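Local coordinates for 30S ribosomal protein S6 (Thermotoga maritima, PDB 1VMB) that probably binds 16S ribosomal RNA together with protein bS18 as a structural component of the small ribosomal subunit, at residues 18-23 / 113-118; 57-62 / 78-83. All coordinates share one frame; numbering follows the deposited sequence.

Interaction 1: residues 18-23 / 113-118. With EDO (1,2-ethanediol), chain C.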
loop_
_atom_site.group_PDB
_atom_site.type_symbol
_atom_site.label_atom_id
_atom_site.label_comp_id
_atom_site.label_asym_id
_atom_site.label_seq_id
_atom_site.Cartn_x
_atom_site.Cartn_y
_atom_site.Cartn_z
ATOM N N GLU A 18 10.967 14.988 4.017
ATOM C CA GLU A 18 9.832 14.208 3.553
ATOM C C GLU A 18 9.349 13.193 4.628
ATOM O O GLU A 18 10.070 12.745 5.554
ATOM C CB GLU A 18 9.980 13.618 2.138
ATOM C CG GLU A 18 11.383 13.382 1.589
ATOM C CD GLU A 18 12.093 12.253 2.281
ATOM O OE1 GLU A 18 11.379 11.484 2.969
ATOM O OE2 GLU A 18 13.346 12.127 2.145
ATOM N N ARG A 19 8.095 12.878 4.473
ATOM C CA ARG A 19 7.377 12.083 5.443
ATOM C C ARG A 19 7.377 10.689 4.927
ATOM O O ARG A 19 7.372 10.501 3.701
ATOM C CB ARG A 19 5.962 12.638 5.552
ATOM C CG ARG A 19 5.905 14.086 6.102
ATOM C CD ARG A 19 4.479 14.638 6.176
ATOM N NE ARG A 19 4.457 16.002 6.707
ATOM C CZ ARG A 19 3.348 16.733 6.861
ATOM N NH1 ARG A 19 2.172 16.235 6.530
ATOM N NH2 ARG A 19 3.421 17.949 7.386
ATOM N N ILE A 20 7.329 9.707 5.834
ATOM C CA ILE A 20 7.410 8.307 5.458
ATOM C C ILE A 20 6.074 7.639 5.727
ATOM O O ILE A 20 5.534 7.783 6.814
ATOM C CB ILE A 20 8.557 7.573 6.281
ATOM C CG1 ILE A 20 9.923 8.223 6.091
ATOM C CG2 ILE A 20 8.645 6.081 5.949
ATOM C CD1 ILE A 20 10.988 7.746 7.060
ATOM N N TYR A 21 5.575 6.896 4.746
ATOM C CA TYR A 21 4.300 6.180 4.846
ATOM C C TYR A 21 4.388 4.727 4.536
ATOM O O TYR A 21 5.302 4.302 3.841
ATOM C CB TYR A 21 3.341 6.801 3.827
ATOM C CG TYR A 21 3.026 8.229 4.169
ATOM C CD1 TYR A 21 3.840 9.278 3.691
ATOM C CD2 TYR A 21 1.954 8.554 4.962
ATOM C CE1 TYR A 21 3.573 10.603 4.007
ATOM C CE2 TYR A 21 1.695 9.865 5.287
ATOM C CZ TYR A 21 2.499 10.893 4.817
ATOM O OH TYR A 21 2.225 12.221 5.173
ATOM N N GLU A 22 3.484 3.951 5.146
ATOM C CA GLU A 22 3.196 2.582 4.688
ATOM C C GLU A 22 1.787 2.537 4.177
ATOM O O GLU A 22 0.887 3.162 4.730
ATOM C CB GLU A 22 3.455 1.533 5.762
ATOM C CG GLU A 22 2.478 1.601 6.891
ATOM C CD GLU A 22 2.596 0.475 7.876
ATOM O OE1 GLU A 22 3.714 -0.042 8.158
ATOM O OE2 GLU A 22 1.523 0.104 8.368
ATOM N N SER A 23 1.594 1.754 3.119
ATOM C CA SER A 23 0.241 1.437 2.659
ATOM C C SER A 23 0.151 -0.020 2.378
ATOM O O SER A 23 0.909 -0.545 1.545
ATOM C CB SER A 23 -0.133 2.224 1.383
ATOM O OG SER A 23 -1.528 2.111 1.126
ATOM N N ASP A 113 7.630 6.496 13.519
ATOM C CA ASP A 113 8.734 5.752 14.098
ATOM C C ASP A 113 9.945 5.694 13.145
ATOM O O ASP A 113 11.080 5.812 13.564
ATOM C CB ASP A 113 8.242 4.338 14.472
ATOM C CG ASP A 113 7.829 3.514 13.290
ATOM O OD1 ASP A 113 6.943 3.912 12.503
ATOM O OD2 ASP A 113 8.436 2.442 13.022
ATOM N N LEU A 114 9.658 5.497 11.856
ATOM C CA LEU A 114 10.723 5.462 10.830
ATOM C C LEU A 114 11.358 6.838 10.601
ATOM O O LEU A 114 12.557 6.953 10.382
ATOM C CB LEU A 114 10.198 4.840 9.530
ATOM C CG LEU A 114 9.781 3.405 9.667
ATOM C CD1 LEU A 114 9.323 2.891 8.325
ATOM C CD2 LEU A 114 10.822 2.549 10.228
ATOM N N GLU A 115 10.552 7.889 10.623
ATOM C CA GLU A 115 11.106 9.261 10.555
ATOM C C GLU A 115 12.032 9.534 11.720
ATOM O O GLU A 115 13.151 10.022 11.542
ATOM C CB GLU A 115 9.978 10.308 10.417
ATOM C CG GLU A 115 9.079 10.114 9.205
ATOM C CD GLU A 115 7.912 11.090 9.178
ATOM O OE1 GLU A 115 7.940 12.059 9.956
ATOM O OE2 GLU A 115 6.970 10.904 8.401
ATOM N N LYS A 116 11.631 9.138 12.925
ATOM C CA LYS A 116 12.455 9.324 14.108
ATOM C C LYS A 116 13.770 8.572 13.983
ATOM O O LYS A 116 14.858 9.120 14.273
ATOM C CB LYS A 116 11.710 8.851 15.356
ATOM C CG LYS A 116 12.451 9.121 16.642
ATOM C CD LYS A 116 11.578 8.940 17.868
ATOM C CE LYS A 116 10.924 7.583 17.850
ATOM N NZ LYS A 116 10.411 7.204 19.192
ATOM N N LYS A 117 13.657 7.335 13.490
ATOM C CA LYS A 117 14.823 6.452 13.314
ATOM C C LYS A 117 15.838 7.063 12.373
ATOM O O LYS A 117 17.037 7.037 12.650
ATOM C CB LYS A 117 14.385 5.097 12.759
ATOM C CG LYS A 117 15.527 4.180 12.345
ATOM C CD LYS A 117 14.972 2.803 12.030
ATOM C CE LYS A 117 15.601 2.176 10.758
ATOM N NZ LYS A 117 14.613 1.209 10.103
ATOM N N GLU A 118 15.353 7.634 11.284
ATOM C CA GLU A 118 16.226 8.252 10.287
ATOM C C GLU A 118 16.930 9.453 10.860
ATOM O O GLU A 118 18.127 9.623 10.630
ATOM C CB GLU A 118 15.449 8.648 9.020
ATOM C CG GLU A 118 15.171 7.441 8.138
ATOM C CD GLU A 118 14.692 7.767 6.722
ATOM O OE1 GLU A 118 14.826 8.937 6.277
ATOM O OE2 GLU A 118 14.179 6.828 6.054
HETATM C C1 EDO C . 3.399 3.563 13.931
HETATM O O1 EDO C . 4.214 2.860 13.006
HETATM C C2 EDO C . 3.166 5.022 13.488
HETATM O O2 EDO C . 4.354 5.832 13.640
#

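Interaction 2: residues 57-62 / 78-83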
loop_
_atom_site.group_PDB
_atom_site.type_symbol
_atom_site.label_atom_id
_atom_site.label_comp_id
_atom_site.label_asym_id
_atom_site.label_seq_id
_atom_site.Cartn_x
_atom_site.Cartn_y
_atom_site.Cartn_z
ATOM N N LYS A 57 10.361 0.487 -0.743
ATOM C CA LYS A 57 10.244 -0.959 -0.614
ATOM C C LYS A 57 8.832 -1.408 -0.937
ATOM O O LYS A 57 7.863 -0.740 -0.527
ATOM C CB LYS A 57 10.544 -1.374 0.830
ATOM C CG LYS A 57 10.728 -2.854 1.018
ATOM C CD LYS A 57 11.136 -3.256 2.390
ATOM C CE LYS A 57 11.441 -4.760 2.456
ATOM N NZ LYS A 57 11.442 -5.255 3.881
ATOM N N VAL A 58 8.738 -2.524 -1.654
ATOM C CA VAL A 58 7.466 -3.193 -1.957
ATOM C C VAL A 58 7.643 -4.603 -1.369
ATOM O O VAL A 58 8.596 -5.311 -1.718
ATOM C CB VAL A 58 7.196 -3.226 -3.445
ATOM C CG1 VAL A 58 5.951 -4.011 -3.750
ATOM C CG2 VAL A 58 7.061 -1.784 -4.016
ATOM N N GLU A 59 6.799 -4.958 -0.400
ATOM C CA GLU A 59 6.825 -6.298 0.200
ATOM C C GLU A 59 5.601 -7.041 -0.294
ATOM O O GLU A 59 4.477 -6.728 0.129
ATOM C CB GLU A 59 6.758 -6.254 1.749
ATOM C CG GLU A 59 7.942 -5.579 2.422
ATOM C CD GLU A 59 7.894 -5.557 3.962
ATOM O OE1 GLU A 59 6.797 -5.556 4.575
ATOM O OE2 GLU A 59 9.004 -5.501 4.556
ATOM N N ARG A 60 5.806 -8.014 -1.156
ATOM C CA ARG A 60 4.721 -8.884 -1.620
ATOM C C ARG A 60 4.580 -10.024 -0.615
ATOM O O ARG A 60 5.312 -11.008 -0.679
ATOM C CB ARG A 60 4.989 -9.431 -3.018
ATOM C CG ARG A 60 4.858 -8.340 -4.114
ATOM C CD ARG A 60 3.441 -7.972 -4.485
ATOM N NE ARG A 60 2.758 -9.081 -5.141
ATOM C CZ ARG A 60 1.793 -9.818 -4.598
ATOM N NH1 ARG A 60 1.352 -9.583 -3.360
ATOM N NH2 ARG A 60 1.266 -10.832 -5.297
ATOM N N MET A 61 3.625 -9.884 0.309
ATOM C CA MET A 61 3.442 -10.882 1.369
ATOM C C MET A 61 2.707 -12.144 0.911
ATOM O O MET A 61 2.852 -13.218 1.513
ATOM C CB MET A 61 2.731 -10.256 2.569
ATOM C CG MET A 61 3.476 -9.113 3.185
ATOM S SD MET A 61 2.431 -8.371 4.502
ATOM C CE MET A 61 3.744 -7.810 5.596
ATOM N N GLY A 62 1.966 -12.027 -0.164
ATOM C CA GLY A 62 1.288 -13.159 -0.754
ATOM C C GLY A 62 -0.017 -13.471 -0.003
ATOM O O GLY A 62 -0.519 -12.681 0.792
ATOM N N TYR A 78 -1.733 -10.071 0.199
ATOM C CA TYR A 78 -1.205 -8.856 0.888
ATOM C C TYR A 78 0.021 -8.281 0.197
ATOM O O TYR A 78 0.996 -9.039 -0.120
ATOM C CB TYR A 78 -0.798 -9.204 2.319
ATOM C CG TYR A 78 -1.896 -9.378 3.378
ATOM C CD1 TYR A 78 -2.813 -10.409 3.296
ATOM C CD2 TYR A 78 -1.927 -8.600 4.520
ATOM C CE1 TYR A 78 -3.708 -10.642 4.295
ATOM C CE2 TYR A 78 -2.846 -8.825 5.559
ATOM C CZ TYR A 78 -3.762 -9.818 5.425
ATOM O OH TYR A 78 -4.661 -10.144 6.429
ATOM N N THR A 79 0.029 -6.948 0.121
ATOM C CA THR A 79 1.189 -6.203 -0.281
ATOM C C THR A 79 1.316 -5.010 0.639
ATOM O O THR A 79 0.302 -4.436 0.983
ATOM C CB THR A 79 1.036 -5.698 -1.697
ATOM O OG1 THR A 79 0.784 -6.777 -2.591
ATOM C CG2 THR A 79 2.287 -5.095 -2.154
ATOM N N VAL A 80 2.555 -4.658 1.032
ATOM C CA VAL A 80 2.789 -3.372 1.733
ATOM C C VAL A 80 3.797 -2.571 0.929
ATOM O O VAL A 80 4.813 -3.157 0.477
ATOM C CB VAL A 80 3.321 -3.557 3.112
ATOM C CG1 VAL A 80 3.319 -2.207 3.849
ATOM C CG2 VAL A 80 2.494 -4.566 3.916
ATOM N N ILE A 81 3.568 -1.274 0.749
ATOM C CA ILE A 81 4.491 -0.421 0.017
ATOM C C ILE A 81 4.911 0.662 0.983
ATOM O O ILE A 81 4.017 1.257 1.582
ATOM C CB ILE A 81 3.839 0.210 -1.229
ATOM C CG1 ILE A 81 3.487 -0.881 -2.229
ATOM C CG2 ILE A 81 4.770 1.196 -1.865
ATOM C CD1 ILE A 81 2.662 -0.374 -3.417
ATOM N N TYR A 82 6.213 0.866 1.124
ATOM C CA TYR A 82 6.786 1.916 1.934
ATOM C C TYR A 82 7.246 3.002 1.015
ATOM O O TYR A 82 7.983 2.723 0.057
ATOM C CB TYR A 82 7.956 1.396 2.744
ATOM C CG TYR A 82 7.528 0.285 3.695
ATOM C CD1 TYR A 82 7.063 0.565 4.964
ATOM C CD2 TYR A 82 7.521 -1.023 3.273
ATOM C CE1 TYR A 82 6.641 -0.491 5.850
ATOM C CE2 TYR A 82 7.132 -2.089 4.135
ATOM C CZ TYR A 82 6.686 -1.807 5.411
ATOM O OH TYR A 82 6.284 -2.869 6.242
ATOM N N PHE A 83 6.797 4.223 1.278
ATOM C CA PHE A 83 7.152 5.347 0.405
ATOM C C PHE A 83 7.313 6.660 1.172
ATOM O O PHE A 83 6.908 6.790 2.317
ATOM C CB PHE A 83 6.134 5.522 -0.733
ATOM C CG PHE A 83 4.754 5.919 -0.277
ATOM C CD1 PHE A 83 3.854 4.956 0.099
ATOM C CD2 PHE A 83 4.331 7.250 -0.302
ATOM C CE1 PHE A 83 2.556 5.290 0.462
ATOM C CE2 PHE A 83 3.012 7.580 0.086
ATOM C CZ PHE A 83 2.153 6.608 0.481
#

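Interaction 1: residues 18-23 / 113-118
The C-terminal helix 112-122 of the S6 fold packs against the start of the first strand, 19-27, where Ile20 meets Leu114, Glu115 and Glu118. The short segments run obliquely antiparallel, 138° between their directions, with axes 8.0 Å apart at their closest. Ile20 N donates to Glu115 OE2 in a nearly straight bond (2.9 Å), reaching that oxygen on its anti side and 27° out of the carboxylate plane. Glu115 gets there with CG anti to its carbonyl carbon (chi1 -58°) and the chain extended beyond, sliding past Ile20 in the opposite direction, with Ile20 CG1 3.7 Å from Glu115 CG. Glu115 OE2 also sits 3.2 Å from Arg19 CA and forms a salt bridge with Arg110. Ile20 CD1 touches Leu114 CB at 3.9 Å, the two side chains crossing at about a right angle, and meets Glu118 OE2 tip to tip at 3.5 Å; that carboxylate is paired with Arg84. At the helix start, Asp113 OD1 is salt-bridged to Arg111 and also accepts from O1 of ethanediol, probably left from crystallisation. Strand 19-27 lies between strands 73-85 and 103-110, which supply Arg84 and Arg110, and the helix covers its N-terminal end.

Interaction 2: residues 57-62 / 78-83
The Tyr82 ring takes Glu59 at its edge: Glu59 CG lies in the ring plane, and Glu59 OE1 approaches near that plane, 3.2 Å from Tyr82 OH. The carboxylate stands almost upright to the ring, their planes 83° apart. Glu59 OE2 turns its anti lone pair to Lys57 NZ in a short salt bridge (2.5 Å). An alanine in place of Glu59 would probably leave Lys57 NZ without this partner and Tyr82 CE2 and OH without the carboxylate beside them. The Arg60 guanidinium has Tyr78 O at its edge, in plane; its chain bends at chi2 and chi3, which place CD and NE (-77° and -67°), and Arg60 NH1 lies 3.0 Å from Thr79 OG1 in a weak hydrogen bond. Glu37 and Asp77 pair with this guanidinium. Met61 SD lies oblique to the Tyr78 ring, 5.4 Å from its centroid, in a Met-aromatic contact, and 3.9 Å from Val80 CG2. The backbones form an antiparallel ladder, with Glu59 and Val80 a hydrogen-bonded pair whose Glu59 N to Val80 O bond is 2.8 Å. A classic beta bulge, with positive phi at Gly62, sets Met61 and Gly62 opposite Tyr78, whose O accepts from Gly62 N and, weakly, Met61 N. Val58 and Ile81 lie side by side on the face opposite Glu59, Val80 and Tyr82, where helix 33-51 packs, Val40 against Arg60 and Thr79, and Val43 against Ile81. Strand 54-66 is outermost in the chain's sheet, and strand 73-85 joins it to strand 19-27.

Interactions 1 and 2 lie on one antiparallel sheet, with centres about 15 Å apart, joined through the neighbouring strands 19-27 and 73-85. Probable backbone hydrogen bonds link them: Tyr21 N to Phe83 O at 2.8 Å and Ile81 N to Ser23 O at 2.9 Å. Ser23 O also packs 3.7 Å from Val80 CG1, while the rings of Tyr21 and Phe83 meet with planes about 20° apart. Along the chain, interaction 2 is nested inside the loop closed by interaction 1. Ethanediol, probably from the crystallisation liquor, sits at Asp113 in interaction 1. The first packs the C-terminal helix against the start of strand 19-27; the second pairs the sheet's outer strand with the next one in.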